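Local coordinates for enoyl-CoA hydratase/isomerase family protein (Mycobacterium tuberculosis, PDB 4FN7) that probably acts as an enoyl-CoA hydratase of the crotonase superfamily in lipid metabolism, at residues I16-G21 and Q32-A37; L142-L147 and T216-G221; K162-F165 and A171-F174. One frame throughout, in Å; residues are numbered along the deposited sequence.

Contact 1. Residues I16-G21 and Q32-A37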
ATOM      1  N   ILE A  16     -21.583   8.170 -19.179  1.00 10.36           N
ATOM      2  CA  ILE A  16     -22.659   8.269 -18.212  1.00 10.52           C
ATOM      3  C   ILE A  16     -22.361   9.488 -17.349  1.00 10.65           C
ATOM      4  O   ILE A  16     -21.326   9.551 -16.686  1.00 12.76           O
ATOM      5  CB  ILE A  16     -22.708   6.988 -17.349  1.00 10.72           C
ATOM      6  CG1 ILE A  16     -23.033   5.766 -18.225  1.00 12.58           C
ATOM      7  CG2 ILE A  16     -23.685   7.132 -16.187  1.00 12.59           C
ATOM      8  CD1 ILE A  16     -23.019   4.439 -17.464  1.00 15.39           C
ATOM      9  N   SER A  17     -23.241  10.480 -17.391  1.00 10.78           N
ATOM     10  CA  SER A  17     -22.982  11.742 -16.711  1.00 11.85           C
ATOM     11  C   SER A  17     -24.027  12.034 -15.654  1.00 10.97           C
ATOM     12  O   SER A  17     -25.230  12.032 -15.935  1.00 12.29           O
ATOM     13  CB  SER A  17     -22.941  12.891 -17.718  1.00 14.26           C
ATOM     14  OG  SER A  17     -21.762  12.831 -18.493  1.00 16.28           O
ATOM     15  N   MET A  18     -23.550  12.293 -14.437  1.00 10.97           N
ATOM     16  CA  MET A  18     -24.414  12.677 -13.334  1.00 11.24           C
ATOM     17  C   MET A  18     -24.584  14.186 -13.303  1.00 10.71           C
ATOM     18  O   MET A  18     -23.599  14.932 -13.263  1.00 10.89           O
ATOM     19  CB  MET A  18     -23.803  12.228 -12.003  1.00 12.06           C
ATOM     20  CG  MET A  18     -23.707  10.722 -11.820  1.00 13.08           C
ATOM     21  SD  MET A  18     -22.997  10.289 -10.217  1.00 13.25           S
ATOM     22  CE  MET A  18     -21.295  10.801 -10.457  1.00 12.95           C
ATOM     23  N   ASP A  19     -25.831  14.642 -13.326  1.00 12.15           N
ATOM     24  CA  ASP A  19     -26.117  16.043 -13.063  1.00 11.68           C
ATOM     25  C   ASP A  19     -27.541  16.199 -12.572  1.00 12.17           C
ATOM     26  O   ASP A  19     -28.467  16.289 -13.372  1.00 13.19           O
ATOM     27  CB  ASP A  19     -25.904  16.901 -14.310  1.00 12.34           C
ATOM     28  CG  ASP A  19     -26.159  18.369 -14.048  1.00 14.28           C
ATOM     29  OD1 ASP A  19     -26.349  18.737 -12.868  1.00 14.22           O
ATOM     30  OD2 ASP A  19     -26.164  19.159 -15.007  1.00 19.46           O
ATOM     31  N   ASP A  20     -27.724  16.220 -11.256  1.00 13.43           N
ATOM     32  CA  ASP A  20     -29.058  16.420 -10.712  1.00 14.63           C
ATOM     33  C   ASP A  20     -29.334  17.895 -10.449  1.00 16.78           C
ATOM     34  O   ASP A  20     -30.325  18.237  -9.814  1.00 18.31           O
ATOM     35  CB  ASP A  20     -29.283  15.579  -9.447  1.00 13.73           C
ATOM     36  CG  ASP A  20     -28.512  16.092  -8.247  1.00 13.36           C
ATOM     37  OD1 ASP A  20     -27.613  16.941  -8.415  1.00 13.25           O
ATOM     38  OD2 ASP A  20     -28.804  15.617  -7.128  1.00 16.52           O
ATOM     39  N   GLY A  21     -28.453  18.757 -10.949  1.00 17.88           N
ATOM     40  CA  GLY A  21     -28.595  20.191 -10.779  1.00 17.64           C
ATOM     41  C   GLY A  21     -28.159  20.684  -9.413  1.00 16.21           C
ATOM     42  O   GLY A  21     -28.241  21.879  -9.122  1.00 17.73           O
ATOM     43  N   GLN A  32     -30.951   4.599  -8.901  1.00 12.81           N
ATOM     44  CA  GLN A  32     -31.779   3.958  -9.904  1.00 12.96           C
ATOM     45  C   GLN A  32     -31.359   4.394 -11.308  1.00 12.25           C
ATOM     46  O   GLN A  32     -31.241   3.566 -12.217  1.00 12.90           O
ATOM     47  CB  GLN A  32     -33.248   4.293  -9.659  1.00 15.27           C
ATOM     48  CG  GLN A  32     -34.197   3.617 -10.623  1.00 21.48           C
ATOM     49  CD  GLN A  32     -35.640   3.980 -10.358  1.00 29.06           C
ATOM     50  OE1 GLN A  32     -35.930   4.854  -9.541  1.00 33.16           O
ATOM     51  NE2 GLN A  32     -36.556   3.310 -11.047  1.00 32.81           N
ATOM     52  N   ALA A  33     -31.121   5.692 -11.481  1.00 12.76           N
ATOM     53  CA  ALA A  33     -30.750   6.229 -12.786  1.00 13.33           C
ATOM     54  C   ALA A  33     -29.379   5.728 -13.221  1.00 12.26           C
ATOM     55  O   ALA A  33     -29.171   5.411 -14.394  1.00 12.53           O
ATOM     56  CB  ALA A  33     -30.793   7.750 -12.771  1.00 15.21           C
ATOM     57  N   LEU A  34     -28.440   5.662 -12.283  1.00 11.64           N
ATOM     58  CA  LEU A  34     -27.115   5.130 -12.587  1.00 12.21           C
ATOM     59  C   LEU A  34     -27.189   3.666 -12.985  1.00 10.98           C
ATOM     60  O   LEU A  34     -26.562   3.251 -13.961  1.00 11.86           O
ATOM     61  CB  LEU A  34     -26.178   5.293 -11.393  1.00 12.95           C
ATOM     62  CG  LEU A  34     -25.577   6.683 -11.210  1.00 13.96           C
ATOM     63  CD1 LEU A  34     -24.858   6.767  -9.877  1.00 14.58           C
ATOM     64  CD2 LEU A  34     -24.637   7.033 -12.362  1.00 15.76           C
ATOM     65  N   ASN A  35     -27.939   2.875 -12.222  1.00 10.43           N
ATOM     66  CA  ASN A  35     -28.118   1.468 -12.564  1.00 10.69           C
ATOM     67  C   ASN A  35     -28.761   1.284 -13.938  1.00 10.97           C
ATOM     68  O   ASN A  35     -28.375   0.394 -14.695  1.00 11.01           O
ATOM     69  CB  ASN A  35     -28.913   0.734 -11.481  1.00 11.05           C
ATOM     70  CG  ASN A  35     -28.035   0.246 -10.355  1.00 11.92           C
ATOM     71  OD1 ASN A  35     -27.035  -0.434 -10.585  1.00 12.07           O
ATOM     72  ND2 ASN A  35     -28.409   0.582  -9.126  1.00 12.56           N
ATOM     73  N   ALA A  36     -29.739   2.127 -14.257  1.00 11.31           N
ATOM     74  CA  ALA A  36     -30.398   2.070 -15.561  1.00 11.17           C
ATOM     75  C   ALA A  36     -29.411   2.404 -16.683  1.00 10.37           C
ATOM     76  O   ALA A  36     -29.439   1.798 -17.756  1.00 11.79           O
ATOM     77  CB  ALA A  36     -31.592   3.020 -15.601  1.00 12.65           C
ATOM     78  N   ALA A  37     -28.530   3.367 -16.434  1.00 10.49           N
ATOM     79  CA  ALA A  37     -27.545   3.759 -17.431  1.00 11.50           C
ATOM     80  C   ALA A  37     -26.531   2.643 -17.661  1.00  9.88           C
ATOM     81  O   ALA A  37     -26.126   2.385 -18.797  1.00 10.05           O
ATOM     82  CB  ALA A  37     -26.840   5.032 -17.004  1.00 11.51           C
TER

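Contact 2. Residues L142-L147 and T216-G221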
ATOM      1  N   LEU A 142     -15.088   1.102   3.902  1.00  9.60           N
ATOM      2  CA  LEU A 142     -13.704   0.864   4.291  1.00  9.64           C
ATOM      3  C   LEU A 142     -12.996  -0.051   3.292  1.00  9.78           C
ATOM      4  O   LEU A 142     -11.863   0.206   2.899  1.00 10.71           O
ATOM      5  CB  LEU A 142     -13.623   0.284   5.710  1.00  9.96           C
ATOM      6  CG  LEU A 142     -14.018   1.239   6.840  1.00  9.77           C
ATOM      7  CD1 LEU A 142     -14.066   0.499   8.172  1.00 12.31           C
ATOM      8  CD2 LEU A 142     -13.049   2.405   6.915  1.00 11.61           C
ATOM      9  N   GLU A 143     -13.674  -1.113   2.878  1.00  9.77           N
ATOM     10  CA  GLU A 143     -13.070  -2.068   1.954  1.00  9.67           C
ATOM     11  C   GLU A 143     -12.804  -1.442   0.581  1.00  9.63           C
ATOM     12  O   GLU A 143     -11.781  -1.721  -0.050  1.00 10.45           O
ATOM     13  CB  GLU A 143     -13.946  -3.312   1.845  1.00 11.22           C
ATOM     14  CG  GLU A 143     -14.052  -4.078   3.163  1.00 14.09           C
ATOM     15  CD  GLU A 143     -12.739  -4.742   3.577  1.00 17.65           C
ATOM     16  OE1 GLU A 143     -11.868  -4.955   2.709  1.00 19.80           O
ATOM     17  OE2 GLU A 143     -12.577  -5.059   4.776  1.00 21.71           O
ATOM     18  N   ILE A 144     -13.716  -0.584   0.129  1.00  9.23           N
ATOM     19  CA  ILE A 144     -13.516   0.128  -1.132  1.00 10.16           C
ATOM     20  C   ILE A 144     -12.262   0.997  -1.040  1.00 10.00           C
ATOM     21  O   ILE A 144     -11.409   0.976  -1.925  1.00 10.93           O
ATOM     22  CB  ILE A 144     -14.750   0.977  -1.498  1.00 10.05           C
ATOM     23  CG1 ILE A 144     -15.926   0.049  -1.819  1.00 10.62           C
ATOM     24  CG2 ILE A 144     -14.447   1.872  -2.691  1.00 11.93           C
ATOM     25  CD1 ILE A 144     -17.268   0.744  -1.827  1.00 12.34           C
ATOM     26  N   MET A 145     -12.132   1.753   0.044  1.00  9.74           N
ATOM     27  CA  MET A 145     -10.968   2.619   0.195  1.00  9.32           C
ATOM     28  C   MET A 145      -9.686   1.826   0.372  1.00  9.69           C
ATOM     29  O   MET A 145      -8.638   2.190  -0.177  1.00 10.36           O
ATOM     30  CB  MET A 145     -11.157   3.599   1.350  1.00 11.35           C
ATOM     31  CG  MET A 145     -12.015   4.773   0.948  1.00 13.64           C
ATOM     32  SD  MET A 145     -12.141   5.993   2.246  0.64 12.65           S
ATOM     33  CE  MET A 145     -13.053   5.050   3.356  1.00  7.91           C
ATOM     34  N   LYS A 146      -9.778   0.734   1.124  1.00  9.99           N
ATOM     35  CA  LYS A 146      -8.611  -0.086   1.418  1.00 10.12           C
ATOM     36  C   LYS A 146      -8.021  -0.671   0.132  1.00  9.87           C
ATOM     37  O   LYS A 146      -6.825  -0.918   0.046  1.00 10.97           O
ATOM     38  CB  LYS A 146      -8.981  -1.215   2.379  1.00 12.71           C
ATOM     39  CG  LYS A 146      -7.780  -1.859   3.046  1.00 15.51           C
ATOM     40  CD  LYS A 146      -8.144  -3.176   3.729  1.00 21.11           C
ATOM     41  CE  LYS A 146      -9.202  -3.001   4.790  1.00 27.65           C
ATOM     42  NZ  LYS A 146      -9.507  -4.315   5.424  1.00 31.84           N
ATOM     43  N   LEU A 147      -8.875  -0.890  -0.863  1.00  8.50           N
ATOM     44  CA  LEU A 147      -8.456  -1.461  -2.133  1.00  9.29           C
ATOM     45  C   LEU A 147      -7.566  -0.510  -2.931  1.00  8.45           C
ATOM     46  O   LEU A 147      -6.788  -0.953  -3.775  1.00  9.55           O
ATOM     47  CB  LEU A 147      -9.693  -1.852  -2.947  1.00 10.27           C
ATOM     48  CG  LEU A 147      -9.466  -2.511  -4.308  1.00 10.67           C
ATOM     49  CD1 LEU A 147      -8.745  -3.845  -4.151  1.00 10.74           C
ATOM     50  CD2 LEU A 147     -10.797  -2.711  -5.009  1.00 12.63           C
ATOM     51  N   THR A 216     -15.315  -9.867  -1.964  1.00 11.17           N
ATOM     52  CA  THR A 216     -15.905 -10.719  -0.946  1.00 13.65           C
ATOM     53  C   THR A 216     -16.241  -9.909   0.305  1.00 13.29           C
ATOM     54  O   THR A 216     -17.312 -10.062   0.893  1.00 13.73           O
ATOM     55  CB  THR A 216     -14.945 -11.858  -0.599  1.00 15.37           C
ATOM     56  OG1 THR A 216     -14.756 -12.675  -1.760  1.00 16.33           O
ATOM     57  CG2 THR A 216     -15.492 -12.714   0.540  1.00 17.19           C
ATOM     58  N   ALA A 217     -15.327  -9.033   0.702  1.00 12.16           N
ATOM     59  CA  ALA A 217     -15.534  -8.224   1.900  1.00 13.17           C
ATOM     60  C   ALA A 217     -16.604  -7.147   1.694  1.00 13.17           C
ATOM     61  O   ALA A 217     -17.355  -6.821   2.614  1.00 13.84           O
ATOM     62  CB  ALA A 217     -14.228  -7.612   2.366  1.00 13.31           C
ATOM     63  N   ILE A 218     -16.679  -6.594   0.490  1.00 11.15           N
ATOM     64  CA  ILE A 218     -17.736  -5.645   0.168  1.00 11.08           C
ATOM     65  C   ILE A 218     -19.099  -6.331   0.232  1.00 11.63           C
ATOM     66  O   ILE A 218     -20.045  -5.785   0.788  1.00 12.82           O
ATOM     67  CB  ILE A 218     -17.493  -4.992  -1.204  1.00 10.02           C
ATOM     68  CG1 ILE A 218     -16.284  -4.056  -1.119  1.00 11.42           C
ATOM     69  CG2 ILE A 218     -18.718  -4.223  -1.661  1.00 12.00           C
ATOM     70  CD1 ILE A 218     -15.740  -3.609  -2.468  1.00 11.27           C
ATOM     71  N   ARG A 219     -19.185  -7.537  -0.314  1.00 12.75           N
ATOM     72  CA  ARG A 219     -20.408  -8.323  -0.220  1.00 14.66           C
ATOM     73  C   ARG A 219     -20.807  -8.524   1.241  1.00 15.08           C
ATOM     74  O   ARG A 219     -21.968  -8.344   1.607  1.00 16.00           O
ATOM     75  CB  ARG A 219     -20.225  -9.676  -0.911  1.00 17.48           C
ATOM     76  CG  ARG A 219     -21.405 -10.617  -0.779  1.00 20.61           C
ATOM     77  CD  ARG A 219     -22.669  -9.998  -1.345  1.00 23.53           C
ATOM     78  NE  ARG A 219     -22.435  -9.457  -2.677  1.00 23.75           N
ATOM     79  CZ  ARG A 219     -23.209  -8.553  -3.267  1.00 23.28           C
ATOM     80  NH1 ARG A 219     -24.279  -8.080  -2.640  1.00 24.26           N
ATOM     81  NH2 ARG A 219     -22.905  -8.116  -4.483  1.00 22.08           N
ATOM     82  N   ALA A 220     -19.843  -8.903   2.076  1.00 14.59           N
ATOM     83  CA  ALA A 220     -20.115  -9.084   3.497  1.00 15.51           C
ATOM     84  C   ALA A 220     -20.586  -7.775   4.118  1.00 15.86           C
ATOM     85  O   ALA A 220     -21.459  -7.768   4.984  1.00 17.38           O
ATOM     86  CB  ALA A 220     -18.879  -9.599   4.218  1.00 16.09           C
ATOM     87  N   GLY A 221     -19.994  -6.670   3.681  1.00 16.00           N
ATOM     88  CA  GLY A 221     -20.350  -5.361   4.197  1.00 14.31           C
ATOM     89  C   GLY A 221     -21.755  -4.944   3.810  1.00 14.10           C
ATOM     90  O   GLY A 221     -22.462  -4.300   4.584  1.00 15.28           O
TER

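Contact 3. Residues K162-F165 and A171-F174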
ATOM      1  N   LYS A 162      -9.383  12.837   6.320  1.00 11.14           N
ATOM      2  CA  LYS A 162      -8.445  13.692   5.601  1.00 10.81           C
ATOM      3  C   LYS A 162      -8.933  14.041   4.193  1.00 10.11           C
ATOM      4  O   LYS A 162      -9.493  13.200   3.490  1.00  9.76           O
ATOM      5  CB  LYS A 162      -7.056  13.048   5.535  1.00 11.13           C
ATOM      6  CG  LYS A 162      -6.053  13.909   4.774  1.00 13.65           C
ATOM      7  CD  LYS A 162      -4.662  13.319   4.805  1.00 17.15           C
ATOM      8  CE  LYS A 162      -3.703  14.095   3.920  1.00 22.21           C
ATOM      9  NZ  LYS A 162      -2.346  13.490   3.969  1.00 28.18           N
ATOM     10  N   THR A 163      -8.731  15.293   3.798  1.00 10.51           N
ATOM     11  CA  THR A 163      -9.043  15.724   2.440  1.00 11.02           C
ATOM     12  C   THR A 163      -7.800  15.639   1.573  1.00 10.73           C
ATOM     13  O   THR A 163      -6.730  16.089   1.972  1.00 12.83           O
ATOM     14  CB  THR A 163      -9.569  17.169   2.414  1.00 12.97           C
ATOM     15  OG1 THR A 163     -10.777  17.246   3.176  1.00 14.97           O
ATOM     16  CG2 THR A 163      -9.861  17.597   0.987  1.00 15.37           C
ATOM     17  N   PHE A 164      -7.949  15.045   0.391  1.00 10.37           N
ATOM     18  CA  PHE A 164      -6.858  14.906  -0.567  1.00 10.50           C
ATOM     19  C   PHE A 164      -7.203  15.675  -1.837  1.00  9.94           C
ATOM     20  O   PHE A 164      -8.372  15.844  -2.169  1.00 11.21           O
ATOM     21  CB  PHE A 164      -6.640  13.427  -0.922  1.00 10.01           C
ATOM     22  CG  PHE A 164      -6.344  12.550   0.262  1.00 10.41           C
ATOM     23  CD1 PHE A 164      -5.043  12.164   0.551  1.00 11.31           C
ATOM     24  CD2 PHE A 164      -7.372  12.079   1.063  1.00 10.40           C
ATOM     25  CE1 PHE A 164      -4.771  11.343   1.637  1.00 11.96           C
ATOM     26  CE2 PHE A 164      -7.105  11.261   2.147  1.00 11.83           C
ATOM     27  CZ  PHE A 164      -5.810  10.890   2.431  1.00 12.72           C
ATOM     28  N   PHE A 165      -6.183  16.129  -2.553  1.00 11.44           N
ATOM     29  CA  PHE A 165      -6.396  16.747  -3.855  1.00 11.49           C
ATOM     30  C   PHE A 165      -5.097  16.727  -4.636  1.00 11.95           C
ATOM     31  O   PHE A 165      -4.018  16.677  -4.051  1.00 12.78           O
ATOM     32  CB  PHE A 165      -6.912  18.180  -3.701  1.00 13.10           C
ATOM     33  CG  PHE A 165      -5.946  19.106  -3.022  1.00 14.03           C
ATOM     34  CD1 PHE A 165      -5.073  19.881  -3.768  1.00 16.06           C
ATOM     35  CD2 PHE A 165      -5.913  19.211  -1.637  1.00 17.35           C
ATOM     36  CE1 PHE A 165      -4.183  20.743  -3.146  1.00 20.41           C
ATOM     37  CE2 PHE A 165      -5.023  20.070  -1.011  1.00 21.44           C
ATOM     38  CZ  PHE A 165      -4.158  20.836  -1.769  1.00 22.54           C
ATOM     39  N   ALA A 171      -0.733  10.596  -4.921  1.00 12.49           N
ATOM     40  CA  ALA A 171       0.175   9.814  -4.089  1.00 13.15           C
ATOM     41  C   ALA A 171      -0.586   8.848  -3.184  1.00 13.54           C
ATOM     42  O   ALA A 171      -0.145   7.718  -2.962  1.00 14.70           O
ATOM     43  CB  ALA A 171       1.070  10.734  -3.264  1.00 14.94           C
ATOM     44  N   ALA A 172      -1.728   9.294  -2.672  1.00 10.10           N
ATOM     45  CA  ALA A 172      -2.540   8.490  -1.764  1.00 10.14           C
ATOM     46  C   ALA A 172      -3.222   7.318  -2.456  1.00  9.26           C
ATOM     47  O   ALA A 172      -3.530   6.318  -1.815  1.00 10.22           O
ATOM     48  CB  ALA A 172      -3.591   9.357  -1.092  1.00 10.91           C
ATOM     49  N   GLY A 173      -3.502   7.460  -3.750  1.00  9.66           N
ATOM     50  CA  GLY A 173      -4.274   6.457  -4.460  1.00  9.25           C
ATOM     51  C   GLY A 173      -5.765   6.747  -4.538  1.00  9.23           C
ATOM     52  O   GLY A 173      -6.558   5.837  -4.769  1.00  9.84           O
ATOM     53  N   PHE A 174      -6.153   8.006  -4.347  1.00  9.87           N
ATOM     54  CA  PHE A 174      -7.542   8.418  -4.571  1.00 10.59           C
ATOM     55  C   PHE A 174      -7.825   8.784  -6.035  1.00  9.76           C
ATOM     56  O   PHE A 174      -8.980   8.852  -6.446  1.00 12.92           O
ATOM     57  CB  PHE A 174      -7.924   9.589  -3.661  1.00 10.60           C
ATOM     58  CG  PHE A 174      -8.844   9.219  -2.519  1.00  9.84           C
ATOM     59  CD1 PHE A 174      -9.890   8.325  -2.692  1.00 10.33           C
ATOM     60  CD2 PHE A 174      -8.665   9.788  -1.269  1.00 11.12           C
ATOM     61  CE1 PHE A 174     -10.740   8.007  -1.631  1.00 10.34           C
ATOM     62  CE2 PHE A 174      -9.512   9.478  -0.215  1.00 10.65           C
ATOM     63  CZ  PHE A 174     -10.549   8.595  -0.396  1.00 10.39           C
TER

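Contact 1. Residues I16-G21 and Q32-A37
No ring takes part here: I16, M18, L34 and A37 form an aliphatic contact with one sulfur, and among the flat groups of these segments the D19 carboxylate lies toward the far end of 16-21. Its OD1 accepts the backbone N of G21 (2.8 Å) from above the carboxylate plane, 40° out of it, closing an Asx turn just after the strand; N54 ND2 also bonds to OD1. Across the contact, the I16 branch CG2, anti to the backbone N, touches both L34 CD2 and A37 CB at 3.9 Å. I16 CD1 reaches the same A37 CB, again at 3.9 Å, and both ends of the isoleucine rest side by side on one side of the alanine methyl. The elements joined are strand 13-18 and helix 28-44, the first two members of a beta-alpha-beta unit completed by strand 48-52; over these short segments their axes run at 170° and approach to 9.5 Å. Two residues on, past S17, which points away from the helix, M18 crosses L34 at about a right angle, its CG 3.8 Å from L34 CD2. M18 SD lies 4.0 Å from the other leucine methyl, L34 CD1. L85 of helix 73-90 and L26 also pack on L34, F58 touches M18, and V5 of strand 5-10 lies against both I16 and A37.

Contact 2. Residues L142-L147 and T216-G221
Two nearly antiparallel helices, 139-148 and 200-223, meet through E143 and I144 on one and A217 and I218 on the other; the axes of the short segments come within 9.4 Å at 161°. The apolar part is a pair of isoleucines crossing at about a right angle. I144 CG1 lies 3.7 Å from I218 CD1, and I218 CG1 also rests on the E143 CB methylene at 3.8 Å. Helix 73-90 closes over this buried side, with F83 and A86 against I144 and L90 against I218.

The second kind of contact is that of a methyl group over one face of a carboxylate. A bend at chi2 (-69°) brings the end of E143 to A217, whose CB sits 3.5 Å from E143 CD and 3.6 Å from OE1. The third is electrostatic and lies within one helix: K146 NZ forms a salt bridge with E143 OE2 at 3.2 Å, approaching from the other side of the carboxylate, 39° out of its plane. Further along 216-221, R219 turns to helix 73-90, pairing with E84 and making a cation-pi contact with Y87. Neighbouring subunits touch the first helix, Q155 of the second subunit at L147 and R209 of the third at L142.

The join between the helices therefore rests on van der Waals contact, while the carboxylate of E143, a partly exposed residue, is met by a lysine from its own helix, which would be expected to favour the ionised form.

Contact 3. Residues K162-F165 and A171-F174
F164 presents one side of its ring to both A172 and F174. The A172 methyl approaches obliquely and is shared by two ring carbons, with CB 3.6 Å from F164 CD1 and also 3.6 Å from F164 CE1. On the same side, F174 turns its edge to the F164 face in an offset edge-to-face pair, the centroids 5.4 Å apart and the planes at 67°. The closest atoms of the two rings are F164 CD2 and F174 CD2, at 3.5 Å, and F174 CE2 follows at 3.6 Å from F164 CD2. Over the opposite face of F164, toward its rim, stands the K162 methylene CG, 3.8 Å above the plane. A153 and A157 of helix 151-159 also pack on F164, and I126 on F174. Between A172 and F174 the chain turns at G173, whose carbonyl O is bonded by R118. With positive phi (95°), G173 is the C-prime residue of a Schellman motif, the classic helix C-terminal turn, which ends helix 166-172 and brings F174 back over the short strand 163-164 that precedes that helix.

Overall arrangement
Contact 1 lies across the chain's centre from contacts 2 and 3, its centre 23 and 25 Å from theirs, and shares no helix or strand with them. All the touching residues of contacts 1 and 3 are buried, whereas contact 2 is only partly so and alone includes a charged side chain among its touching residues. Aliphatic groups fill contact 1, at the strand-to-helix step of the six-stranded sheet; contact 3 uses aromatic edge-to-face packing beside the small sheet; contact 2 joins helices distant in sequence. Contacts 2 and 3 meet directly, M145 SD lying 4.0 Å from F174 CZ, and residues 162-174 fall within the loop that contact 2 closes. The segments of contact 2 also pack on two neighbouring subunits.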